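Local coordinates for beta-galactosidase (Marinomonas sp. ef1, PDB 6Y2K), which hydrolyses terminal beta-galactosyl residues from beta-galactosides, as a cold-active hexameric enzyme of glycoside hydrolase family 42, at residues A[159-168]-A[207-218]; A[295-303]-A[338-346]. One frame throughout, in Å; residues are numbered along the deposited sequence.

Interaction 1 of 2, residues A[159-168]-A[207-218]; sequences AFRLWLAEKY and HRLDFQRCCSDQ
Phe160 and Trp163 of helix 154-168 plug into the flank of helix 205-233 in a nearly perpendicular helix-helix contact, axes 9.9 Å apart at 104°, within the long excursion between the fourth and fifth strands of the barrel. Phe160 is the deeper knob, seated among His207, Asp210, Phe211 and Cys214. Phe211 turns its edge to the Phe160 face, CD1 lying 3.9 Å from Phe160 CG with the planes 79° apart, a T-shaped pair; Leu164 CD1 covers the opposite face, while His207 meets Phe160 rim to rim and nearly coplanar. Trp163 carries its indole anti to the backbone N (chi1 -173°), which lays the ring across Cys214. There Cys214 CB sits over the five-membered ring in a CH-pi contact. At the indole edge Trp163 NE1 donates to Asp217 OD2 at 2.8 Å, almost straight, in the indole plane, and on the anti lone pair of that oxygen; the other oxygen of Asp217 pairs with Lys254.

Asp210 answers from the second helix. Tyr168 OH gives its proton to the syn lone pair of Asp210 OD2 (2.6 Å), an oxygen that Trp178 also reaches. Lys167 NZ, 2.9 Å from Asp210 OD1, and Arg213 NH1, 3.0 Å from that same oxygen, approach from opposite faces of the carboxylate, so one oxygen accepts from both cationic donors. Glu502 and Asp419 add salt bridges to Lys167 and Arg213 respectively. Interlocking knobs-into-holes, edged by a salt-bridge network, thus join a helix of the excursion to the long helix leading into barrel strand 238-244.

Interaction 2 of 2, residues A[295-303]-A[338-346]; sequences GAFHHDLYR and TWEAFSHGA
His344 and His299 lie obliquely against each other, ring planes 46° apart, and between them organise the contact of helices 294-305 and 333-343. Their side chains cross at about a right angle and touch closely at the base, His299 CB to His344 CB 3.4 Å. The His299 ring is sandwiched: Gly295 O sits above one face, and Ala341 CA above the other in a CH-pi contact. Its NE2 donates to Glu340 OE1 at 2.8 Å, tilted from the ring plane and meeting the carboxylate on its anti side; ND1 is hydrogen-bonded to Trp264. Glu340 reaches across with an extended chain, its CG anti to the backbone N (chi1 175°). That brings OE1 within 3.5 Å of Gly295 CA, where a side chain on the glycine would clash, while OE2 is hydrogen-bonded to Tyr624 and, weakly, to a water held by Ala296 N.

The His344 ring points its ND1 at Asp300 OD1, 2.7 Å away, the bond straight at 170° and in the ring plane yet arriving well above the carboxylate plane. Arg303 NH1 takes the anti lone pair of Asp300 OD1 at 2.7 Å, and also makes a weak bond to His344 O. Tyr443 holds the other oxygen of Asp300. Farther along the imidazole, His344 NE2 lies 3.4 Å from Ala296 CB, which approaches obliquely. With an alanine here instead of His344, Asp300 OD1 would probably lose its imidazole donor and a gap would open beside Ala296 and His299. Just beyond, Gly345, with positive phi, is the C' residue of a Schellman motif ending helix 333-343, whose packing on helix 294-305 is that of neighbouring outer helices in a TIM barrel.

In the fold
From the N terminus, the chain first builds barrel strands up to 134-138 and then leaves for helix 154-168. Interaction 1 closes a loop of the 38 residues, helix 171-178 included, between segments 159-168 and 207-218, and the chain re-enters the barrel at strand 238-244. After strand 261-266, helix 294-305 opens interaction 2, whose loop carries strand 310-315 and is closed by the end of helix 333-343, just before the last barrel strand, 348-352. The two loops follow in series, neither nested nor crossed. The centres of the two interactions lie about 33 Å apart, their nearest atoms about 12 Å: interaction 1 ties a peripheral excursion to the barrel's long helix, interaction 2 two outer helices near the chain's centre.

Interaction 1 of 2, residues A[159-168]-A[207-218]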
loop_
_atom_site.group_PDB
_atom_site.type_symbol
_atom_site.label_atom_id
_atom_site.label_comp_id
_atom_site.label_asym_id
_atom_site.label_seq_id
_atom_site.Cartn_x
_atom_site.Cartn_y
_atom_site.Cartn_z
ATOM N N ALA A 159 53.736 -8.860 -16.232
ATOM C CA ALA A 159 53.214 -8.424 -17.530
ATOM C C ALA A 159 52.798 -6.946 -17.532
ATOM O O ALA A 159 53.020 -6.242 -18.521
ATOM C CB ALA A 159 52.048 -9.307 -17.961
ATOM N N PHE A 160 52.213 -6.482 -16.422
ATOM C CA PHE A 160 51.747 -5.088 -16.298
ATOM C C PHE A 160 52.919 -4.108 -16.356
ATOM O O PHE A 160 52.884 -3.134 -17.110
ATOM C CB PHE A 160 50.929 -4.920 -15.008
ATOM C CG PHE A 160 50.256 -3.570 -14.842
ATOM C CD1 PHE A 160 49.604 -2.935 -15.903
ATOM C CD2 PHE A 160 50.223 -2.959 -13.581
ATOM C CE1 PHE A 160 48.966 -1.712 -15.717
ATOM C CE2 PHE A 160 49.573 -1.740 -13.389
ATOM C CZ PHE A 160 48.940 -1.117 -14.459
ATOM N N ARG A 161 53.984 -4.398 -15.624
ATOM C CA ARG A 161 55.156 -3.512 -15.637
ATOM C C ARG A 161 55.811 -3.423 -17.025
ATOM O O ARG A 161 56.256 -2.343 -17.427
ATOM C CB ARG A 161 56.165 -3.933 -14.571
ATOM C CG ARG A 161 55.635 -3.760 -13.162
ATOM C CD ARG A 161 56.486 -4.507 -12.164
ATOM N NE ARG A 161 56.156 -4.119 -10.796
ATOM C CZ ARG A 161 56.651 -4.697 -9.707
ATOM N NH1 ARG A 161 57.524 -5.703 -9.806
ATOM N NH2 ARG A 161 56.277 -4.266 -8.504
ATOM N N LEU A 162 55.856 -4.543 -17.753
ATOM C CA LEU A 162 56.362 -4.546 -19.137
ATOM C C LEU A 162 55.442 -3.768 -20.076
ATOM O O LEU A 162 55.915 -2.991 -20.910
ATOM C CB LEU A 162 56.547 -5.973 -19.668
ATOM C CG LEU A 162 57.677 -6.816 -19.065
ATOM C CD1 LEU A 162 57.620 -8.231 -19.643
ATOM C CD2 LEU A 162 59.054 -6.195 -19.309
ATOM N N TRP A 163 54.134 -3.985 -19.931
ATOM C CA TRP A 163 53.113 -3.293 -20.724
ATOM C C TRP A 163 53.162 -1.773 -20.521
ATOM O O TRP A 163 53.051 -1.014 -21.485
ATOM C CB TRP A 163 51.726 -3.857 -20.372
ATOM C CG TRP A 163 50.560 -3.386 -21.205
ATOM C CD1 TRP A 163 50.001 -4.026 -22.282
ATOM C CD2 TRP A 163 49.785 -2.208 -20.996
ATOM N NE1 TRP A 163 48.931 -3.303 -22.762
ATOM C CE2 TRP A 163 48.777 -2.184 -21.987
ATOM C CE3 TRP A 163 49.846 -1.161 -20.066
ATOM C CZ2 TRP A 163 47.836 -1.157 -22.071
ATOM C CZ3 TRP A 163 48.908 -0.138 -20.150
ATOM C CH2 TRP A 163 47.917 -0.145 -21.148
ATOM N N LEU A 164 53.352 -1.336 -19.277
ATOM C CA LEU A 164 53.465 0.095 -18.962
ATOM C C LEU A 164 54.718 0.750 -19.571
ATOM O O LEU A 164 54.647 1.886 -20.064
ATOM C CB LEU A 164 53.454 0.322 -17.446
ATOM C CG LEU A 164 52.144 0.046 -16.699
ATOM C CD1 LEU A 164 52.401 0.077 -15.203
ATOM C CD2 LEU A 164 51.071 1.059 -17.084
ATOM N N ALA A 165 55.851 0.044 -19.528
ATOM C CA ALA A 165 57.088 0.528 -20.161
ATOM C C ALA A 165 56.908 0.699 -21.666
ATOM O O ALA A 165 57.329 1.715 -22.231
ATOM C CB ALA A 165 58.266 -0.394 -19.853
ATOM N N GLU A 166 56.251 -0.273 -22.297
ATOM C CA GLU A 166 55.938 -0.210 -23.729
ATOM C C GLU A 166 55.020 0.971 -24.077
ATOM O O GLU A 166 55.244 1.651 -25.072
ATOM C CB GLU A 166 55.319 -1.543 -24.180
ATOM C CG GLU A 166 54.999 -1.680 -25.663
ATOM C CD GLU A 166 56.202 -1.488 -26.574
ATOM O OE1 GLU A 166 57.320 -1.913 -26.198
ATOM O OE2 GLU A 166 56.020 -0.909 -27.675
ATOM N N LYS A 167 54.002 1.219 -23.257
ATOM C CA LYS A 167 53.084 2.337 -23.487
ATOM C C LYS A 167 53.725 3.703 -23.257
ATOM O O LYS A 167 53.590 4.582 -24.099
ATOM C CB LYS A 167 51.829 2.215 -22.610
ATOM C CG LYS A 167 50.827 3.340 -22.827
ATOM C CD LYS A 167 49.499 3.054 -22.150
ATOM C CE LYS A 167 48.534 4.200 -22.388
ATOM N NZ LYS A 167 47.164 3.898 -21.899
ATOM N N TYR A 168 54.392 3.883 -22.123
ATOM C CA TYR A 168 54.868 5.206 -21.697
ATOM C C TYR A 168 56.343 5.523 -21.990
ATOM O O TYR A 168 56.718 6.710 -22.045
ATOM C CB TYR A 168 54.579 5.399 -20.199
ATOM C CG TYR A 168 53.095 5.455 -19.923
ATOM C CD1 TYR A 168 52.349 6.571 -20.284
ATOM C CD2 TYR A 168 52.423 4.369 -19.356
ATOM C CE1 TYR A 168 50.975 6.625 -20.062
ATOM C CE2 TYR A 168 51.053 4.409 -19.134
ATOM C CZ TYR A 168 50.331 5.536 -19.485
ATOM O OH TYR A 168 48.976 5.590 -19.274
ATOM N N HIS A 207 45.523 4.161 -12.976
ATOM C CA HIS A 207 46.144 2.890 -12.609
ATOM C C HIS A 207 45.197 1.727 -12.913
ATOM O O HIS A 207 45.589 0.740 -13.545
ATOM C CB HIS A 207 46.504 2.969 -11.114
ATOM C CG HIS A 207 47.229 1.779 -10.567
ATOM N ND1 HIS A 207 47.521 1.661 -9.225
ATOM C CD2 HIS A 207 47.719 0.662 -11.159
ATOM C CE1 HIS A 207 48.163 0.526 -9.016
ATOM N NE2 HIS A 207 48.294 -0.099 -10.171
ATOM N N ARG A 208 43.947 1.860 -12.482
ATOM C CA ARG A 208 42.962 0.801 -12.684
ATOM C C ARG A 208 42.594 0.628 -14.154
ATOM O O ARG A 208 42.394 -0.506 -14.605
ATOM C CB ARG A 208 41.708 1.064 -11.851
ATOM C CG ARG A 208 41.949 0.992 -10.345
ATOM C CD ARG A 208 40.736 1.455 -9.551
ATOM N NE ARG A 208 39.583 0.588 -9.772
ATOM C CZ ARG A 208 38.310 0.906 -9.536
ATOM N NH1 ARG A 208 37.364 0.002 -9.795
ATOM N NH2 ARG A 208 37.958 2.111 -9.095
ATOM N N LEU A 209 42.506 1.736 -14.894
ATOM C CA LEU A 209 42.161 1.670 -16.319
ATOM C C LEU A 209 43.269 1.022 -17.170
ATOM O O LEU A 209 42.992 0.130 -17.994
ATOM C CB LEU A 209 41.796 3.060 -16.860
ATOM C CG LEU A 209 41.325 3.120 -18.314
ATOM C CD1 LEU A 209 40.161 2.177 -18.576
ATOM C CD2 LEU A 209 40.935 4.539 -18.688
ATOM N N ASP A 210 44.508 1.469 -16.977
ATOM C CA ASP A 210 45.669 0.832 -17.626
ATOM C C ASP A 210 45.803 -0.650 -17.239
ATOM O O ASP A 210 46.152 -1.481 -18.094
ATOM C CB ASP A 210 46.974 1.580 -17.312
ATOM C CG ASP A 210 47.230 2.763 -18.243
ATOM O OD1 ASP A 210 46.519 2.949 -19.256
ATOM O OD2 ASP A 210 48.190 3.508 -17.964
ATOM N N PHE A 211 45.493 -0.990 -15.984
ATOM C CA PHE A 211 45.495 -2.394 -15.575
ATOM C C PHE A 211 44.459 -3.218 -16.357
ATOM O O PHE A 211 44.774 -4.319 -16.837
ATOM C CB PHE A 211 45.300 -2.554 -14.061
ATOM C CG PHE A 211 45.443 -3.970 -13.592
ATOM C CD1 PHE A 211 46.654 -4.630 -13.729
ATOM C CD2 PHE A 211 44.365 -4.654 -13.043
ATOM C CE1 PHE A 211 46.796 -5.946 -13.319
ATOM C CE2 PHE A 211 44.504 -5.968 -12.617
ATOM C CZ PHE A 211 45.719 -6.614 -12.766
ATOM N N GLN A 212 43.241 -2.682 -16.502
ATOM C CA GLN A 212 42.191 -3.352 -17.277
ATOM C C GLN A 212 42.617 -3.539 -18.724
ATOM O O GLN A 212 42.424 -4.606 -19.296
ATOM C CB GLN A 212 40.874 -2.569 -17.238
ATOM C CG GLN A 212 39.659 -3.353 -17.725
ATOM C CD GLN A 212 38.968 -4.157 -16.631
ATOM O OE1 GLN A 212 38.945 -3.754 -15.474
ATOM N NE2 GLN A 212 38.384 -5.290 -17.001
ATOM N N ARG A 213 43.182 -2.483 -19.301
ATOM C CA ARG A 213 43.661 -2.512 -20.678
ATOM C C ARG A 213 44.736 -3.575 -20.860
ATOM O O ARG A 213 44.708 -4.331 -21.843
ATOM C CB ARG A 213 44.204 -1.141 -21.086
ATOM C CG ARG A 213 43.127 -0.077 -21.247
ATOM C CD ARG A 213 43.715 1.314 -21.074
ATOM N NE ARG A 213 42.844 2.382 -21.564
ATOM C CZ ARG A 213 43.090 3.688 -21.416
ATOM N NH1 ARG A 213 44.178 4.111 -20.777
ATOM N NH2 ARG A 213 42.238 4.589 -21.909
ATOM N N CYS A 214 45.669 -3.642 -19.908
ATOM C CA CYS A 214 46.752 -4.627 -19.970
ATOM C C CYS A 214 46.211 -6.055 -19.894
ATOM O O CYS A 214 46.557 -6.891 -20.730
ATOM C CB CYS A 214 47.781 -4.374 -18.860
ATOM S SG CYS A 214 49.095 -5.609 -18.794
ATOM N N CYS A 215 45.349 -6.322 -18.906
ATOM C CA CYS A 215 44.721 -7.635 -18.756
ATOM C C CYS A 215 43.928 -8.041 -20.008
ATOM O O CYS A 215 44.001 -9.197 -20.447
ATOM C CB CYS A 215 43.838 -7.691 -17.503
ATOM S SG CYS A 215 44.775 -7.655 -15.951
ATOM N N SER A 216 43.203 -7.090 -20.588
ATOM C CA SER A 216 42.493 -7.335 -21.837
ATOM C C SER A 216 43.483 -7.706 -22.950
ATOM O O SER A 216 43.259 -8.662 -23.685
ATOM C CB SER A 216 41.673 -6.114 -22.245
ATOM O OG SER A 216 40.976 -6.359 -23.450
ATOM N N ASP A 217 44.571 -6.951 -23.059
ATOM C CA ASP A 217 45.636 -7.268 -24.024
ATOM C C ASP A 217 46.255 -8.663 -23.842
ATOM O O ASP A 217 46.672 -9.268 -24.827
ATOM C CB ASP A 217 46.730 -6.193 -24.007
ATOM C CG ASP A 217 46.372 -4.972 -24.843
ATOM O OD1 ASP A 217 45.372 -4.988 -25.589
ATOM O OD2 ASP A 217 47.123 -3.988 -24.755
ATOM N N GLN A 218 46.312 -9.169 -22.611
ATOM C CA GLN A 218 46.788 -10.536 -22.364
ATOM C C GLN A 218 45.816 -11.578 -22.943
ATOM O O GLN A 218 46.253 -12.639 -23.418
ATOM C CB GLN A 218 47.029 -10.804 -20.866
ATOM C CG GLN A 218 47.935 -9.812 -20.119
ATOM C CD GLN A 218 49.188 -9.390 -20.890
ATOM O OE1 GLN A 218 50.012 -10.228 -21.288
ATOM N NE2 GLN A 218 49.340 -8.102 -21.097
#

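Interaction 2 of 2, residues A[295-303]-A[338-346]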
loop_
_atom_site.group_PDB
_atom_site.type_symbol
_atom_site.label_atom_id
_atom_site.label_comp_id
_atom_site.label_asym_id
_atom_site.label_seq_id
_atom_site.Cartn_x
_atom_site.Cartn_y
_atom_site.Cartn_z
ATOM N N GLY A 295 18.823 -11.114 -26.082
ATOM C CA GLY A 295 19.540 -11.707 -27.213
ATOM C C GLY A 295 19.918 -10.653 -28.235
ATOM O O GLY A 295 21.077 -10.548 -28.630
ATOM N N ALA A 296 18.912 -9.881 -28.644
ATOM C CA ALA A 296 19.042 -8.816 -29.641
ATOM C C ALA A 296 20.241 -7.901 -29.437
ATOM O O ALA A 296 21.007 -7.668 -30.369
ATOM C CB ALA A 296 17.760 -7.993 -29.685
ATOM N N PHE A 297 20.393 -7.363 -28.225
ATOM C CA PHE A 297 21.517 -6.487 -27.903
ATOM C C PHE A 297 22.851 -7.141 -28.261
ATOM O O PHE A 297 23.697 -6.529 -28.910
ATOM C CB PHE A 297 21.507 -6.104 -26.413
ATOM C CG PHE A 297 22.566 -5.097 -26.045
ATOM C CD1 PHE A 297 22.314 -3.734 -26.147
ATOM C CD2 PHE A 297 23.828 -5.508 -25.625
ATOM C CE1 PHE A 297 23.286 -2.803 -25.831
ATOM C CE2 PHE A 297 24.811 -4.573 -25.300
ATOM C CZ PHE A 297 24.535 -3.224 -25.398
ATOM N N HIS A 298 23.015 -8.390 -27.843
ATOM C CA HIS A 298 24.247 -9.135 -28.063
ATOM C C HIS A 298 24.412 -9.635 -29.506
ATOM O O HIS A 298 25.527 -9.666 -30.016
ATOM C CB HIS A 298 24.336 -10.278 -27.058
ATOM C CG HIS A 298 24.460 -9.793 -25.653
ATOM N ND1 HIS A 298 23.378 -9.682 -24.809
ATOM C CD2 HIS A 298 25.528 -9.322 -24.966
ATOM C CE1 HIS A 298 23.778 -9.183 -23.651
ATOM N NE2 HIS A 298 25.076 -8.955 -23.720
ATOM N N HIS A 299 23.318 -10.008 -30.161
ATOM C CA HIS A 299 23.392 -10.378 -31.579
ATOM C C HIS A 299 23.997 -9.211 -32.387
ATOM O O HIS A 299 24.888 -9.414 -33.204
ATOM C CB HIS A 299 22.023 -10.707 -32.162
ATOM C CG HIS A 299 21.336 -11.874 -31.531
ATOM N ND1 HIS A 299 21.994 -13.022 -31.159
ATOM C CD2 HIS A 299 20.028 -12.085 -31.253
ATOM C CE1 HIS A 299 21.124 -13.889 -30.667
ATOM N NE2 HIS A 299 19.923 -13.341 -30.705
ATOM N N ASP A 300 23.516 -7.993 -32.134
ATOM C CA ASP A 300 24.018 -6.792 -32.828
ATOM C C ASP A 300 25.456 -6.405 -32.431
ATOM O O ASP A 300 26.270 -6.055 -33.294
ATOM C CB ASP A 300 23.056 -5.604 -32.626
ATOM C CG ASP A 300 21.697 -5.803 -33.322
ATOM O OD1 ASP A 300 21.610 -6.593 -34.307
ATOM O OD2 ASP A 300 20.709 -5.166 -32.871
ATOM N N LEU A 301 25.766 -6.465 -31.141
ATOM C CA LEU A 301 27.133 -6.214 -30.663
ATOM C C LEU A 301 28.133 -7.193 -31.304
ATOM O O LEU A 301 29.172 -6.782 -31.831
ATOM C CB LEU A 301 27.190 -6.320 -29.133
ATOM C CG LEU A 301 28.543 -6.292 -28.416
ATOM C CD1 LEU A 301 29.224 -4.939 -28.543
ATOM C CD2 LEU A 301 28.332 -6.649 -26.953
ATOM N N TYR A 302 27.798 -8.476 -31.279
ATOM C CA TYR A 302 28.719 -9.510 -31.771
ATOM C C TYR A 302 28.755 -9.639 -33.300
ATOM O O TYR A 302 29.789 -10.017 -33.851
ATOM C CB TYR A 302 28.478 -10.852 -31.059
ATOM C CG TYR A 302 28.803 -10.790 -29.560
ATOM C CD1 TYR A 302 29.999 -10.227 -29.108
ATOM C CD2 TYR A 302 27.918 -11.285 -28.598
ATOM C CE1 TYR A 302 30.300 -10.142 -27.750
ATOM C CE2 TYR A 302 28.224 -11.217 -27.233
ATOM C CZ TYR A 302 29.420 -10.647 -26.817
ATOM O OH TYR A 302 29.776 -10.561 -25.477
ATOM N N ARG A 303 27.665 -9.308 -33.989
ATOM C CA ARG A 303 27.746 -9.126 -35.444
ATOM C C ARG A 303 28.812 -8.061 -35.773
ATOM O O ARG A 303 29.590 -8.236 -36.706
ATOM C CB ARG A 303 26.394 -8.763 -36.067
ATOM C CG ARG A 303 26.430 -8.715 -37.599
ATOM C CD ARG A 303 25.055 -8.532 -38.238
ATOM N NE ARG A 303 24.512 -7.200 -37.936
ATOM C CZ ARG A 303 23.617 -6.917 -36.990
ATOM N NH1 ARG A 303 23.067 -7.873 -36.240
ATOM N NH2 ARG A 303 23.247 -5.650 -36.807
ATOM N N THR A 338 15.732 -18.964 -31.628
ATOM C CA THR A 338 16.426 -19.365 -32.853
ATOM C C THR A 338 16.110 -18.405 -33.998
ATOM O O THR A 338 17.034 -17.870 -34.621
ATOM C CB THR A 338 16.097 -20.825 -33.232
ATOM O OG1 THR A 338 16.362 -21.685 -32.118
ATOM C CG2 THR A 338 16.935 -21.304 -34.427
ATOM N N TRP A 339 14.820 -18.180 -34.273
ATOM C CA TRP A 339 14.419 -17.195 -35.294
ATOM C C TRP A 339 14.919 -15.803 -34.967
ATOM O O TRP A 339 15.306 -15.061 -35.863
ATOM C CB TRP A 339 12.906 -17.158 -35.507
ATOM C CG TRP A 339 12.451 -18.184 -36.475
ATOM C CD1 TRP A 339 11.659 -19.256 -36.222
ATOM C CD2 TRP A 339 12.802 -18.253 -37.855
ATOM N NE1 TRP A 339 11.470 -19.990 -37.372
ATOM C CE2 TRP A 339 12.171 -19.398 -38.390
ATOM C CE3 TRP A 339 13.583 -17.458 -38.697
ATOM C CZ2 TRP A 339 12.298 -19.761 -39.732
ATOM C CZ3 TRP A 339 13.714 -17.827 -40.040
ATOM C CH2 TRP A 339 13.064 -18.961 -40.541
ATOM N N GLU A 340 14.905 -15.457 -33.681
ATOM C CA GLU A 340 15.449 -14.181 -33.217
ATOM C C GLU A 340 16.876 -14.022 -33.727
ATOM O O GLU A 340 17.189 -13.029 -34.394
ATOM C CB GLU A 340 15.383 -14.112 -31.677
ATOM C CG GLU A 340 16.011 -12.904 -31.010
ATOM C CD GLU A 340 16.342 -13.209 -29.555
ATOM O OE1 GLU A 340 17.474 -13.675 -29.309
ATOM O OE2 GLU A 340 15.469 -13.021 -28.675
ATOM N N ALA A 341 17.730 -15.004 -33.439
ATOM C CA ALA A 341 19.135 -14.946 -33.886
ATOM C C ALA A 341 19.243 -14.812 -35.413
ATOM O O ALA A 341 20.020 -13.981 -35.912
ATOM C CB ALA A 341 19.915 -16.151 -33.395
ATOM N N PHE A 342 18.440 -15.584 -36.147
ATOM C CA PHE A 342 18.417 -15.490 -37.628
ATOM C C PHE A 342 18.019 -14.098 -38.124
ATOM O O PHE A 342 18.610 -13.603 -39.082
ATOM C CB PHE A 342 17.478 -16.527 -38.249
ATOM C CG PHE A 342 17.929 -17.968 -38.093
ATOM C CD1 PHE A 342 19.271 -18.319 -37.911
ATOM C CD2 PHE A 342 16.992 -18.983 -38.179
ATOM C CE1 PHE A 342 19.645 -19.650 -37.775
ATOM C CE2 PHE A 342 17.366 -20.315 -38.074
ATOM C CZ PHE A 342 18.691 -20.650 -37.864
ATOM N N SER A 343 17.057 -13.456 -37.459
ATOM C CA SER A 343 16.650 -12.081 -37.823
ATOM C C SER A 343 17.771 -11.038 -37.677
ATOM O O SER A 343 17.753 -10.017 -38.373
ATOM C CB SER A 343 15.396 -11.640 -37.049
ATOM O OG SER A 343 15.692 -11.247 -35.708
ATOM N N HIS A 344 18.730 -11.291 -36.778
ATOM C CA HIS A 344 19.918 -10.441 -36.610
ATOM C C HIS A 344 21.110 -10.885 -37.488
ATOM O O HIS A 344 22.221 -10.364 -37.327
ATOM C CB HIS A 344 20.334 -10.389 -35.121
ATOM C CG HIS A 344 19.364 -9.654 -34.241
ATOM N ND1 HIS A 344 19.563 -8.348 -33.846
ATOM C CD2 HIS A 344 18.187 -10.039 -33.689
ATOM C CE1 HIS A 344 18.546 -7.959 -33.092
ATOM N NE2 HIS A 344 17.697 -8.966 -32.979
ATOM N N GLY A 345 20.890 -11.828 -38.412
ATOM C CA GLY A 345 21.922 -12.252 -39.365
ATOM C C GLY A 345 22.779 -13.430 -38.938
ATOM O O GLY A 345 23.796 -13.709 -39.572
ATOM N N ALA A 346 22.392 -14.134 -37.873
ATOM C CA ALA A 346 23.159 -15.289 -37.436
ATOM C C ALA A 346 23.193 -16.323 -38.557
ATOM O O ALA A 346 22.141 -16.674 -39.098
ATOM C CB ALA A 346 22.556 -15.900 -36.184
HETATM O O HOH W 1 16.262 -10.687 -27.653
#